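Local coordinates for putative membrane protein (Corynebacterium diphtheriae NCTC 13129, PDB 3C8I) that is of unknown function but belongs to the DUF3239 family, this C-terminal part probably being a soluble domain of a membrane-anchored protein, at residues R132-F136 against D137-L141; N38-P41 against T42-P45; T100-S103 against S104-A107; P58-G62 against D63-V67. All coordinates share one frame; numbering follows the deposited sequence.

Overall arrangement
Along the chain the contacts come in the order 2, 4, 3, 1; they are strictly in series, so none nests in or crosses another. Contact 2 folds the loop joining strands 29-36 and 47-54. Contact 4 shapes the next connection, from strand 47-54 to strand 70-80, on the opposite side of the chain's centre from contact 2, the two centres about 33 Å apart. Contact 3 follows strand 88-95 and starts helix 103-112; its nearest atoms come within about 6 Å of contact 4. Contact 1 turns the chain from helix 128-132 into strand 138-140, an outermost strand, within this chain, of the antiparallel sheet, about 6 Å from contact 2 at the nearest atoms.

Contact 1 (R132-F136 against D137-L141); sequences RETKF and DLLEL
Between Thr134 and Leu138 the backbone bends round, with Asp137 at a positive phi (57°) in the left-handed helical region just before strand 138-140. Thr134 pins this bend: Leu138 N donates to Thr134 OG1 over 3.0 Å with a rather bent N-H...O angle of 140°. The hydroxyl also bonds to Val131 O in the preceding helix, so a single oxygen links helix end to strand start. With chi1 at 72°, OG1 sits between the backbone N and the carbonyl carbon of its own residue, which leaves CG2 to meet Leu139 CD1 at 3.5 Å; the two side chains cross at about a right angle. Two waters fill in the polar contacts. One water accepts from Phe136 N at 3.2 Å and donates to Leu138 O at 2.7 Å; the other lies 2.8 Å from Thr134 O and close to Asp137 OD1. Lys135 CG rests 3.7 Å above the Phe136 ring, over its centre, while Lys135 NZ forms a salt bridge with Glu110 of the second subunit. Phe136 packs on Ile106 of that subunit. Backbone bonds from Asp137, Leu139 and Leu141 to Thr51, Leu49 and Trp47 add strand 138-140 to strand 47-54; Leu139 lies on Gln130 and Val131 of helix 128-132, and Leu138 on Ala48, Ala50 and Val35 of the sheet.

Contact 2 (N38-P41 against T42-P45); sequences NVDP and TLPP
Asp40 OD1 is gripped twice by Thr42: the hydroxyl OG1 donates to it over 2.6 Å on the syn side, and Thr42 N over 2.8 Å on the anti side. Both donors come from the same face of the carboxylate, each 28° out of its plane, which probably limits rotation of the group. The Asp40 CG lies anti to the backbone N (chi1 -176°), which swings the carboxylate forward over the following residues. Because the side chain accepts from the backbone N two residues on, this is an Asx turn, and it is superimposed on a type I beta turn from Asp40 to Leu43 with Pro41 and Thr42 at its corners. The closing bond of the beta turn, Leu43 N to Asp40 O, is weak at 3.4 Å. Leu43 sets its CG 3.9 Å from Asp40 CG, the two side chains crossing at about a right angle. Inside the bend a water joins three groups: it accepts from Asn38 ND2 at 2.9 Å and donates to Asp40 O at 2.7 Å and Leu43 O at 2.8 Å. The loop links strands 29-36 and 47-54; Val39 makes a backbone bond with Asp86, and Asn38 N donates to Asn36 OD1.

Contact 3 (T100-S103 against S104-A107); sequences TPDS and SVIA
Asp102 and Ser104 meet at the start of helix 103-112, where Asp102 is the N-cap. Its OD1 accepts from Ser104 OG over 3.1 Å on the syn side, 27° out of the carboxylate plane, and weakly from Ser104 N at 3.5 Å. Hydroxyl and backbone N-H of one residue thus share one carboxylate oxygen, and the negative charge lies at the amino end of the helix, where it probably suits the helix dipole. Ser104 OG can reach back because it stands between its own backbone N and carbonyl carbon (chi1 64°). The first turn is carried on by Ala107 N, which donates to Ser103 O over 2.9 Å. Ile106 N also points to Asp102 O, though the place of that oxygen is less certain.

Further out, an ST turn sets the cap in position: Asp102 N donates to Thr100 OG1 over 3.0 Å at a fairly straight 158°, tying the N-cap residue to the loop that leads into it. The methyl of the same threonine faces the helix. Thr100 and Ile106 slide past each other in opposite directions, so the Ile106 side chain runs back along the loop. Beyond them Ile106 also touches Ile96 and Ala97, which joins the helix start to the chain just after strand 88-95, and Pro101 packs on Thr55 of the fourth subunit. In the Thr100-Ile106 pair, Thr100 CG2 stands 4.0 Å from Ile106 CG1, while Ile106 CD1 ends 3.6 Å from Thr100 O.

Contact 4 (P58-G62 against D63-V67); sequences PGIEG and DTRKV
The flat peptide groups of Gly62 and Gly59 are met in two different ways by Arg65 and Thr64. Over the Gly62 carbonyl stands Arg65 N, 3.2 Å from Gly62 O and 71° out of the plane, so the N-H approaches from above and is not aimed at a lone pair. At Gly59 the donor is Thr64 OG1, which lies in the carbonyl plane, on a lone pair, 3.1 Å from Gly59 O. The Asp63 carboxylate is likewise approached from above: Lys66 NZ forms a salt bridge with Asp63 OD1 at 3.1 Å, 53° out of the plane, and bridges over the bend locally.

The chain here is a run of tight turns. Thr64 N reaches Glu61 O by a weak bond of 3.5 Å, one residue ahead of the Arg65-Gly62 bond, so the two loops of backbone overlap. Gly62 has a positive phi (67°), and Arg65 is the centre of an inverse gamma turn in which Lys66 N bonds weakly to Thr64 O at 3.0 Å. Ile60 lays its CG2 against the returning backbone, 3.6 Å from Thr64 O and 3.8 Å from Arg65 CA. Arg65 CB comes close to Gly62 O and Gly62 N, while the extended chain beyond it leads off to bring NH2 to Asn25 O.

The loop joins strands 47-54 and 70-80, and its Pro58 packs on Thr55 of the fourth subunit. Ile60 touches Ile21 and Arg65 touches Val24, both on strand 16-24, and Thr64 O accepts from Thr69 OG1 just before strand 70-80.

Contact 1 (R132-F136 against D137-L141)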
loop_
_atom_site.group_PDB
_atom_site.type_symbol
_atom_site.label_atom_id
_atom_site.label_comp_id
_atom_site.label_asym_id
_atom_site.label_seq_id
_atom_site.Cartn_x
_atom_site.Cartn_y
_atom_site.Cartn_z
ATOM N N ARG B 132 -4.189 -10.946 13.603
ATOM C CA ARG B 132 -4.960 -10.441 12.467
ATOM C C ARG B 132 -6.172 -9.600 12.901
ATOM O O ARG B 132 -6.738 -8.914 12.066
ATOM C CB ARG B 132 -5.382 -11.581 11.526
ATOM C CG ARG B 132 -4.183 -12.235 10.824
ATOM C CD ARG B 132 -4.588 -13.074 9.617
ATOM N NE ARG B 132 -5.329 -14.278 9.977
ATOM C CZ ARG B 132 -5.489 -15.341 9.187
ATOM N NH1 ARG B 132 -4.967 -15.375 7.969
ATOM N NH2 ARG B 132 -6.184 -16.389 9.621
ATOM N N GLU B 133 -6.556 -9.631 14.187
ATOM C CA GLU B 133 -7.646 -8.747 14.689
ATOM C C GLU B 133 -7.167 -7.317 14.985
ATOM O O GLU B 133 -7.988 -6.435 15.227
ATOM C CB GLU B 133 -8.324 -9.279 15.964
ATOM C CG GLU B 133 -8.975 -10.688 15.938
ATOM C CD GLU B 133 -10.038 -10.908 14.849
ATOM O OE1 GLU B 133 -10.324 -9.967 14.075
ATOM O OE2 GLU B 133 -10.587 -12.044 14.769
ATOM N N THR B 134 -5.850 -7.089 14.990
ATOM C CA THR B 134 -5.292 -5.755 15.246
ATOM C C THR B 134 -5.361 -4.947 13.956
ATOM O O THR B 134 -5.483 -5.529 12.885
ATOM C CB THR B 134 -3.824 -5.855 15.729
ATOM O OG1 THR B 134 -2.975 -6.231 14.631
ATOM C CG2 THR B 134 -3.705 -6.872 16.867
ATOM N N LYS B 135 -5.242 -3.621 14.020
ATOM C CA LYS B 135 -5.391 -2.829 12.790
ATOM C C LYS B 135 -4.220 -2.846 11.810
ATOM O O LYS B 135 -4.424 -2.589 10.633
ATOM C CB LYS B 135 -5.842 -1.396 13.102
ATOM C CG LYS B 135 -4.831 -0.498 13.740
ATOM C CD LYS B 135 -5.482 0.796 14.253
ATOM C CE LYS B 135 -5.880 1.762 13.138
ATOM N NZ LYS B 135 -5.608 3.156 13.571
ATOM N N PHE B 136 -2.993 -3.126 12.268
ATOM C CA PHE B 136 -1.826 -3.159 11.380
ATOM C C PHE B 136 -1.084 -4.512 11.386
ATOM O O PHE B 136 0.092 -4.582 11.025
ATOM C CB PHE B 136 -0.841 -2.039 11.732
ATOM C CG PHE B 136 -1.426 -0.658 11.650
ATOM C CD1 PHE B 136 -2.227 -0.285 10.562
ATOM C CD2 PHE B 136 -1.214 0.263 12.673
ATOM C CE1 PHE B 136 -2.779 0.994 10.491
ATOM C CE2 PHE B 136 -1.744 1.549 12.606
ATOM C CZ PHE B 136 -2.531 1.917 11.515
ATOM N N ASP B 137 -1.775 -5.570 11.789
ATOM C CA ASP B 137 -1.191 -6.918 11.864
ATOM C C ASP B 137 0.060 -6.949 12.762
ATOM O O ASP B 137 1.085 -7.558 12.437
ATOM C CB ASP B 137 -0.944 -7.444 10.443
ATOM C CG ASP B 137 -2.256 -7.719 9.685
ATOM O OD1 ASP B 137 -3.308 -7.885 10.354
ATOM O OD2 ASP B 137 -2.225 -7.783 8.437
ATOM N N LEU B 138 -0.048 -6.272 13.904
ATOM C CA LEU B 138 1.013 -6.184 14.884
ATOM C C LEU B 138 0.365 -6.253 16.260
ATOM O O LEU B 138 -0.513 -5.452 16.586
ATOM C CB LEU B 138 1.806 -4.881 14.712
ATOM C CG LEU B 138 3.054 -4.651 15.567
ATOM C CD1 LEU B 138 4.171 -5.551 15.152
ATOM C CD2 LEU B 138 3.525 -3.165 15.455
ATOM N N LEU B 139 0.765 -7.240 17.043
ATOM C CA LEU B 139 0.204 -7.471 18.386
ATOM C C LEU B 139 1.349 -7.500 19.385
ATOM O O LEU B 139 2.224 -8.351 19.299
ATOM C CB LEU B 139 -0.548 -8.813 18.432
ATOM C CG LEU B 139 -1.299 -9.207 19.720
ATOM C CD1 LEU B 139 -2.577 -8.391 19.857
ATOM C CD2 LEU B 139 -1.612 -10.723 19.767
ATOM N N GLU B 140 1.345 -6.578 20.336
ATOM C CA GLU B 140 2.364 -6.591 21.365
ATOM C C GLU B 140 2.143 -7.779 22.294
ATOM O O GLU B 140 1.005 -8.142 22.579
ATOM C CB GLU B 140 2.449 -5.243 22.106
ATOM C CG GLU B 140 3.217 -4.201 21.258
ATOM C CD GLU B 140 3.519 -2.879 21.973
ATOM O OE1 GLU B 140 2.994 -2.663 23.094
ATOM O OE2 GLU B 140 4.273 -2.049 21.388
ATOM N N LEU B 141 3.239 -8.443 22.661
ATOM C CA LEU B 141 3.217 -9.424 23.734
ATOM C C LEU B 141 3.339 -8.676 25.057
ATOM O O LEU B 141 3.184 -9.276 26.126
ATOM C CB LEU B 141 4.354 -10.447 23.602
ATOM C CG LEU B 141 4.454 -11.294 22.330
ATOM C CD1 LEU B 141 5.636 -12.244 22.436
ATOM C CD2 LEU B 141 3.176 -12.066 22.084
HETATM O O HOH W 1 -5.509 -6.718 10.348
HETATM O O HOH W 2 -1.708 -3.484 15.125
#

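Contact 2 (N38-P41 against T42-P45)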
loop_
_atom_site.group_PDB
_atom_site.type_symbol
_atom_site.label_atom_id
_atom_site.label_comp_id
_atom_site.label_asym_id
_atom_site.label_seq_id
_atom_site.Cartn_x
_atom_site.Cartn_y
_atom_site.Cartn_z
ATOM N N ASN B 38 10.318 -1.126 19.805
ATOM C CA ASN B 38 11.089 0.070 20.204
ATOM C C ASN B 38 11.860 0.665 19.039
ATOM O O ASN B 38 12.580 -0.045 18.341
ATOM C CB ASN B 38 12.104 -0.248 21.328
ATOM C CG ASN B 38 11.447 -0.486 22.661
ATOM O OD1 ASN B 38 10.352 0.017 22.929
ATOM N ND2 ASN B 38 12.129 -1.242 23.542
ATOM N N VAL B 39 11.744 1.977 18.851
ATOM C CA VAL B 39 12.553 2.650 17.842
ATOM C C VAL B 39 14.042 2.597 18.228
ATOM O O VAL B 39 14.887 2.345 17.367
ATOM C CB VAL B 39 12.041 4.076 17.547
ATOM C CG1 VAL B 39 13.008 4.804 16.623
ATOM C CG2 VAL B 39 10.630 3.998 16.908
ATOM N N ASP B 40 14.340 2.731 19.530
ATOM C CA ASP B 40 15.713 2.560 20.040
ATOM C C ASP B 40 16.029 1.105 20.380
ATOM O O ASP B 40 15.516 0.570 21.379
ATOM C CB ASP B 40 15.925 3.426 21.270
ATOM C CG ASP B 40 17.367 3.377 21.800
ATOM O OD1 ASP B 40 18.141 2.439 21.503
ATOM O OD2 ASP B 40 17.708 4.300 22.547
ATOM N N PRO B 41 16.914 0.474 19.592
ATOM C CA PRO B 41 17.162 -0.956 19.735
ATOM C C PRO B 41 18.062 -1.318 20.920
ATOM O O PRO B 41 18.216 -2.504 21.223
ATOM C CB PRO B 41 17.845 -1.313 18.410
ATOM C CG PRO B 41 18.622 -0.092 18.089
ATOM C CD PRO B 41 17.751 1.056 18.525
ATOM N N THR B 42 18.647 -0.320 21.582
ATOM C CA THR B 42 19.532 -0.580 22.706
ATOM C C THR B 42 18.730 -0.835 23.984
ATOM O O THR B 42 19.236 -1.438 24.918
ATOM C CB THR B 42 20.546 0.572 22.912
ATOM O OG1 THR B 42 19.855 1.774 23.275
ATOM C CG2 THR B 42 21.349 0.812 21.609
ATOM N N LEU B 43 17.467 -0.402 24.006
ATOM C CA LEU B 43 16.629 -0.594 25.184
ATOM C C LEU B 43 16.230 -2.064 25.303
ATOM O O LEU B 43 16.288 -2.800 24.301
ATOM C CB LEU B 43 15.376 0.273 25.070
ATOM C CG LEU B 43 15.567 1.774 24.908
ATOM C CD1 LEU B 43 14.226 2.441 24.917
ATOM C CD2 LEU B 43 16.452 2.358 26.036
ATOM N N PRO B 44 15.764 -2.488 26.501
ATOM C CA PRO B 44 15.156 -3.816 26.566
ATOM C C PRO B 44 14.005 -3.891 25.559
ATOM O O PRO B 44 13.210 -2.943 25.480
ATOM C CB PRO B 44 14.608 -3.893 27.989
ATOM C CG PRO B 44 15.415 -2.905 28.771
ATOM C CD PRO B 44 15.703 -1.793 27.799
ATOM N N PRO B 45 13.943 -4.982 24.772
ATOM C CA PRO B 45 13.010 -5.019 23.659
ATOM C C PRO B 45 11.552 -5.105 24.090
ATOM O O PRO B 45 11.221 -5.669 25.153
ATOM C CB PRO B 45 13.413 -6.277 22.885
ATOM C CG PRO B 45 14.174 -7.124 23.851
ATOM C CD PRO B 45 14.772 -6.201 24.864
HETATM O O HOH W 3 14.658 -1.855 22.287
#

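Contact 3 (T100-S103 against S104-A107)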
loop_
_atom_site.group_PDB
_atom_site.type_symbol
_atom_site.label_atom_id
_atom_site.label_comp_id
_atom_site.label_asym_id
_atom_site.label_seq_id
_atom_site.Cartn_x
_atom_site.Cartn_y
_atom_site.Cartn_z
ATOM N N THR B 100 18.970 -13.443 -0.856
ATOM C CA THR B 100 20.109 -14.340 -1.147
ATOM C C THR B 100 19.702 -15.763 -1.546
ATOM O O THR B 100 18.884 -16.374 -0.867
ATOM C CB THR B 100 21.090 -14.446 0.071
ATOM O OG1 THR B 100 22.065 -15.473 -0.190
ATOM C CG2 THR B 100 20.346 -14.803 1.364
ATOM N N PRO B 101 20.311 -16.320 -2.627
ATOM C CA PRO B 101 20.019 -17.701 -3.029
ATOM C C PRO B 101 20.799 -18.730 -2.215
ATOM O O PRO B 101 20.538 -19.947 -2.304
ATOM C CB PRO B 101 20.507 -17.737 -4.477
ATOM C CG PRO B 101 21.652 -16.806 -4.478
ATOM C CD PRO B 101 21.289 -15.700 -3.540
ATOM N N ASP B 102 21.751 -18.236 -1.433
ATOM C CA ASP B 102 22.763 -19.072 -0.816
ATOM C C ASP B 102 22.253 -19.768 0.452
ATOM O O ASP B 102 22.124 -19.146 1.496
ATOM C CB ASP B 102 23.991 -18.206 -0.541
ATOM C CG ASP B 102 25.048 -18.923 0.250
ATOM O OD1 ASP B 102 25.195 -20.159 0.108
ATOM O OD2 ASP B 102 25.738 -18.225 1.019
ATOM N N SER B 103 21.984 -21.068 0.328
ATOM C CA SER B 103 21.441 -21.927 1.398
ATOM C C SER B 103 22.161 -21.859 2.743
ATOM O O SER B 103 21.530 -22.033 3.788
ATOM C CB SER B 103 21.430 -23.399 0.943
ATOM O OG SER B 103 20.237 -23.724 0.239
ATOM N N SER B 104 23.475 -21.643 2.721
ATOM C CA SER B 104 24.267 -21.650 3.953
ATOM C C SER B 104 24.172 -20.314 4.702
ATOM O O SER B 104 24.217 -20.294 5.930
ATOM C CB SER B 104 25.732 -22.029 3.672
ATOM O OG SER B 104 26.364 -21.060 2.855
ATOM N N VAL B 105 24.054 -19.208 3.971
ATOM C CA VAL B 105 23.821 -17.897 4.589
ATOM C C VAL B 105 22.433 -17.833 5.260
ATOM O O VAL B 105 22.269 -17.199 6.312
ATOM C CB VAL B 105 23.949 -16.745 3.573
ATOM C CG1 VAL B 105 23.083 -16.997 2.370
ATOM C CG2 VAL B 105 23.561 -15.422 4.208
ATOM N N ILE B 106 21.449 -18.484 4.643
ATOM C CA ILE B 106 20.105 -18.598 5.212
ATOM C C ILE B 106 20.140 -19.532 6.420
ATOM O O ILE B 106 19.520 -19.254 7.443
ATOM C CB ILE B 106 19.072 -19.106 4.174
ATOM C CG1 ILE B 106 18.863 -18.059 3.073
ATOM C CG2 ILE B 106 17.731 -19.414 4.853
ATOM C CD1 ILE B 106 18.138 -18.584 1.862
ATOM N N ALA B 107 20.876 -20.637 6.294
ATOM C CA ALA B 107 21.054 -21.584 7.401
ATOM C C ALA B 107 21.774 -20.922 8.572
ATOM O O ALA B 107 21.419 -21.127 9.731
ATOM C CB ALA B 107 21.831 -22.829 6.936
#

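Contact 4 (P58-G62 against D63-V67)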
loop_
_atom_site.group_PDB
_atom_site.type_symbol
_atom_site.label_atom_id
_atom_site.label_comp_id
_atom_site.label_asym_id
_atom_site.label_seq_id
_atom_site.Cartn_x
_atom_site.Cartn_y
_atom_site.Cartn_z
ATOM N N PRO B 58 11.558 -18.521 -2.135
ATOM C CA PRO B 58 12.466 -19.519 -2.675
ATOM C C PRO B 58 12.843 -20.570 -1.636
ATOM O O PRO B 58 13.176 -20.215 -0.509
ATOM C CB PRO B 58 13.686 -18.693 -3.080
ATOM C CG PRO B 58 13.141 -17.386 -3.431
ATOM C CD PRO B 58 12.008 -17.159 -2.473
ATOM N N GLY B 59 12.786 -21.842 -2.017
ATOM C CA GLY B 59 13.064 -22.932 -1.087
ATOM C C GLY B 59 11.826 -23.467 -0.385
ATOM O O GLY B 59 11.807 -24.610 0.027
ATOM N N ILE B 60 10.786 -22.650 -0.238
ATOM C CA ILE B 60 9.573 -23.071 0.464
ATOM C C ILE B 60 8.500 -23.510 -0.528
ATOM O O ILE B 60 7.665 -22.729 -0.981
ATOM C CB ILE B 60 9.021 -21.956 1.394
ATOM C CG1 ILE B 60 10.138 -21.309 2.225
ATOM C CG2 ILE B 60 7.951 -22.492 2.298
ATOM C CD1 ILE B 60 10.980 -22.251 3.023
ATOM N N GLU B 61 8.531 -24.792 -0.848
ATOM C CA GLU B 61 7.585 -25.408 -1.758
ATOM C C GLU B 61 7.350 -26.830 -1.266
ATOM O O GLU B 61 8.276 -27.478 -0.776
ATOM C CB GLU B 61 8.158 -25.470 -3.182
ATOM C CG GLU B 61 8.334 -24.114 -3.878
ATOM C CD GLU B 61 8.739 -24.244 -5.357
ATOM O OE1 GLU B 61 9.325 -25.288 -5.748
ATOM O OE2 GLU B 61 8.472 -23.290 -6.129
ATOM N N GLY B 62 6.111 -27.296 -1.383
ATOM C CA GLY B 62 5.771 -28.678 -1.106
ATOM C C GLY B 62 5.910 -29.096 0.345
ATOM O O GLY B 62 5.110 -28.704 1.192
ATOM N N ASP B 63 6.933 -29.898 0.628
ATOM C CA ASP B 63 7.070 -30.534 1.946
ATOM C C ASP B 63 7.518 -29.517 3.010
ATOM O O ASP B 63 7.300 -29.740 4.201
ATOM C CB ASP B 63 8.065 -31.712 1.880
ATOM C CG ASP B 63 7.463 -33.038 2.348
ATOM O OD1 ASP B 63 6.366 -33.070 2.971
ATOM O OD2 ASP B 63 8.113 -34.075 2.079
ATOM N N THR B 64 8.150 -28.418 2.588
ATOM C CA THR B 64 8.541 -27.367 3.528
ATOM C C THR B 64 7.514 -26.241 3.573
ATOM O O THR B 64 7.630 -25.346 4.399
ATOM C CB THR B 64 9.928 -26.768 3.207
ATOM O OG1 THR B 64 9.931 -26.235 1.876
ATOM C CG2 THR B 64 11.016 -27.820 3.351
ATOM N N ARG B 65 6.516 -26.285 2.692
ATOM C CA ARG B 65 5.423 -25.301 2.719
ATOM C C ARG B 65 4.371 -25.734 3.732
ATOM O O ARG B 65 3.264 -26.174 3.376
ATOM C CB ARG B 65 4.818 -25.134 1.330
ATOM C CG ARG B 65 3.916 -23.924 1.198
ATOM C CD ARG B 65 3.570 -23.659 -0.256
ATOM N NE ARG B 65 2.660 -22.528 -0.367
ATOM C CZ ARG B 65 1.329 -22.606 -0.337
ATOM N NH1 ARG B 65 0.703 -23.766 -0.234
ATOM N NH2 ARG B 65 0.618 -21.498 -0.431
ATOM N N LYS B 66 4.739 -25.601 5.006
ATOM C CA LYS B 66 3.981 -26.171 6.106
ATOM C C LYS B 66 3.964 -25.215 7.259
ATOM O O LYS B 66 4.944 -24.532 7.497
ATOM C CB LYS B 66 4.660 -27.451 6.619
ATOM C CG LYS B 66 4.517 -28.654 5.736
ATOM C CD LYS B 66 5.081 -29.881 6.450
ATOM C CE LYS B 66 4.942 -31.153 5.631
ATOM N NZ LYS B 66 6.062 -32.115 5.944
ATOM N N VAL B 67 2.872 -25.241 8.012
ATOM C CA VAL B 67 2.763 -24.477 9.245
ATOM C C VAL B 67 3.897 -24.896 10.176
ATOM O O VAL B 67 4.114 -26.098 10.393
ATOM C CB VAL B 67 1.401 -24.700 9.918
ATOM C CG1 VAL B 67 1.350 -24.021 11.276
ATOM C CG2 VAL B 67 0.263 -24.193 9.015
#